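Local coordinates for secreted protein ASP-2 (Necator americanus, PDB 1U53), which is a secreted pathogenesis-related-1 (CAP family) protein of a human hookworm, of undefined biochemical role and studied as a vaccine antigen, at residues A[19-24]-A[101-106]. Sequence-based numbering, arbitrary orientation.
Unlike the reference sequence in segment 19-24: M23 (reference Leu).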
loop_
_atom_site.group_PDB
_atom_site.type_symbol
_atom_site.label_atom_id
_atom_site.label_comp_id
_atom_site.label_asym_id
_atom_site.label_seq_id
_atom_site.Cartn_x
_atom_site.Cartn_y
_atom_site.Cartn_z
ATOM N N LYS A 19 10.031 -7.302 -1.938
ATOM C CA LYS A 19 10.231 -5.998 -1.300
ATOM C C LYS A 19 8.906 -5.304 -1.098
ATOM O O LYS A 19 8.615 -4.781 -0.021
ATOM C CB LYS A 19 11.202 -5.146 -2.129
ATOM C CG LYS A 19 11.579 -3.811 -1.509
ATOM C CD LYS A 19 12.328 -4.046 -0.203
ATOM C CE LYS A 19 12.852 -2.789 0.399
ATOM N NZ LYS A 19 13.386 -3.118 1.772
ATOM N N PHE A 20 8.066 -5.337 -2.124
ATOM C CA PHE A 20 6.751 -4.678 -1.993
ATOM C C PHE A 20 5.938 -5.286 -0.857
ATOM O O PHE A 20 5.426 -4.583 -0.011
ATOM C CB PHE A 20 5.930 -4.810 -3.291
ATOM C CG PHE A 20 6.197 -3.724 -4.291
ATOM C CD1 PHE A 20 5.985 -2.378 -3.966
ATOM C CD2 PHE A 20 6.676 -4.030 -5.549
ATOM C CE1 PHE A 20 6.251 -1.340 -4.943
ATOM C CE2 PHE A 20 6.914 -3.005 -6.516
ATOM C CZ PHE A 20 6.705 -1.683 -6.187
ATOM N N LEU A 21 5.837 -6.622 -0.826
ATOM C CA LEU A 21 5.013 -7.248 0.187
ATOM C C LEU A 21 5.609 -7.040 1.603
ATOM O O LEU A 21 4.895 -6.663 2.551
ATOM C CB LEU A 21 4.883 -8.756 -0.096
ATOM C CG LEU A 21 3.919 -9.438 0.866
ATOM C CD1 LEU A 21 2.434 -8.957 0.694
ATOM C CD2 LEU A 21 4.018 -10.935 0.734
ATOM N N GLU A 22 6.914 -7.256 1.755
ATOM C CA GLU A 22 7.513 -7.087 3.105
ATOM C C GLU A 22 7.409 -5.660 3.634
ATOM O O GLU A 22 7.073 -5.467 4.821
ATOM C CB GLU A 22 8.976 -7.524 3.058
ATOM C CG GLU A 22 9.013 -9.024 2.827
ATOM C CD GLU A 22 10.385 -9.551 2.610
ATOM O OE1 GLU A 22 11.343 -8.772 2.814
ATOM O OE2 GLU A 22 10.483 -10.748 2.218
ATOM N N MET A 23 7.683 -4.683 2.769
ATOM C CA MET A 23 7.564 -3.265 3.119
ATOM C C MET A 23 6.137 -2.945 3.485
ATOM O O MET A 23 5.868 -2.252 4.452
ATOM C CB MET A 23 7.916 -2.353 1.950
ATOM C CG MET A 23 9.271 -2.418 1.520
ATOM S SD MET A 23 10.258 -0.959 1.873
ATOM C CE MET A 23 9.380 0.460 2.296
ATOM N N HIS A 24 5.177 -3.435 2.695
ATOM C CA HIS A 24 3.788 -3.138 3.096
ATOM C C HIS A 24 3.422 -3.715 4.447
ATOM O O HIS A 24 2.811 -3.033 5.295
ATOM C CB HIS A 24 2.782 -3.600 2.041
ATOM C CG HIS A 24 2.595 -2.615 0.917
ATOM N ND1 HIS A 24 3.525 -2.404 -0.081
ATOM C CD2 HIS A 24 1.545 -1.806 0.631
ATOM C CE1 HIS A 24 3.070 -1.479 -0.916
ATOM N NE2 HIS A 24 1.864 -1.104 -0.500
ATOM N N ALA A 101 10.802 -0.404 -5.906
ATOM C CA ALA A 101 9.750 -0.831 -4.977
ATOM C C ALA A 101 9.933 -0.136 -3.620
ATOM O O ALA A 101 8.972 0.290 -2.970
ATOM C CB ALA A 101 9.814 -2.354 -4.806
ATOM N N GLU A 102 11.189 -0.055 -3.179
ATOM C CA GLU A 102 11.504 0.556 -1.907
ATOM C C GLU A 102 11.171 2.030 -1.965
ATOM O O GLU A 102 10.537 2.583 -1.057
ATOM C CB GLU A 102 13.007 0.405 -1.652
ATOM C CG GLU A 102 13.421 0.893 -0.274
ATOM C CD GLU A 102 14.892 0.630 -0.046
ATOM O OE1 GLU A 102 15.537 0.094 -0.980
ATOM O OE2 GLU A 102 15.383 0.922 1.058
ATOM N N GLN A 103 11.563 2.676 -3.052
ATOM C CA GLN A 103 11.334 4.132 -3.143
ATOM C C GLN A 103 9.859 4.465 -3.200
ATOM O O GLN A 103 9.387 5.441 -2.593
ATOM C CB GLN A 103 12.029 4.680 -4.375
ATOM C CG GLN A 103 13.525 4.591 -4.297
ATOM C CD GLN A 103 14.209 5.626 -5.214
ATOM O OE1 GLN A 103 13.568 6.266 -6.063
ATOM N NE2 GLN A 103 15.530 5.773 -5.039
ATOM N N ALA A 104 9.107 3.658 -3.950
ATOM C CA ALA A 104 7.664 3.931 -4.076
ATOM C C ALA A 104 6.970 3.761 -2.754
ATOM O O ALA A 104 6.158 4.587 -2.332
ATOM C CB ALA A 104 7.037 2.999 -5.097
ATOM N N SER A 105 7.335 2.690 -2.050
ATOM C CA SER A 105 6.652 2.367 -0.801
ATOM C C SER A 105 6.982 3.443 0.213
ATOM O O SER A 105 6.101 3.872 0.956
ATOM C CB SER A 105 7.082 0.977 -0.301
ATOM O OG SER A 105 6.754 -0.050 -1.282
ATOM N N LYS A 106 8.231 3.912 0.244
ATOM C CA LYS A 106 8.600 5.025 1.148
ATOM C C LYS A 106 7.856 6.315 0.806
ATOM O O LYS A 106 7.448 7.038 1.707
ATOM C CB LYS A 106 10.112 5.302 1.101
ATOM C CG LYS A 106 10.963 4.204 1.725
ATOM C CD LYS A 106 12.417 4.581 1.430
ATOM C CE LYS A 106 13.403 3.951 2.340
ATOM N NZ LYS A 106 14.812 4.369 1.917
HETATM O O HOH W 1 14.178 -0.756 2.821
#
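A101 meets F20 through a CH-pi contact: its CB lies 3.4 Å from the centroid of the F20 ring and 12° off the ring normal, so the methyl sits over the middle of one face. The CA atoms of this pair are 5.7 Å apart, an approach that the small alanine permits. K19 runs past the same methyl, turns about its CB-CG bond, then runs on extended to lay its CE against CB and CG of E102 (CE to CG 3.8 Å). The charges themselves do not meet; one water accepts from K19 NZ and donates weakly to E102 OE2, a carboxylate oxygen that also forms a salt bridge with K106 NZ. A104 adds its CB at the edge of the F20 ring, 4.4 Å from CE1. With OG beside its own backbone N (chi1 -60°), S105 turns the hydroxyl back to A101 O, donating over 2.8 Å from the face of that carbonyl opposite S105 N. The same OG lies near F20 CD1 and alongside CE1 of H24, whose ring is held by ND1 donating to F20 O and by NE2 bonded to Y163 OH. As modelled, the methyl of M23 (leucine in the reference sequence) lies against S105 CB and K106 CG, though its exact place is less sure. No hydrogen bond joins the segments directly, and their axes cross at -31°, 9.4 Å apart. Thus helices 14-32 and 97-109 pack side by side on the central sheet of the CAP fold, F20 reaching L146, C148 and V150 of strand 145-152, and A104 resting on V159 and F88.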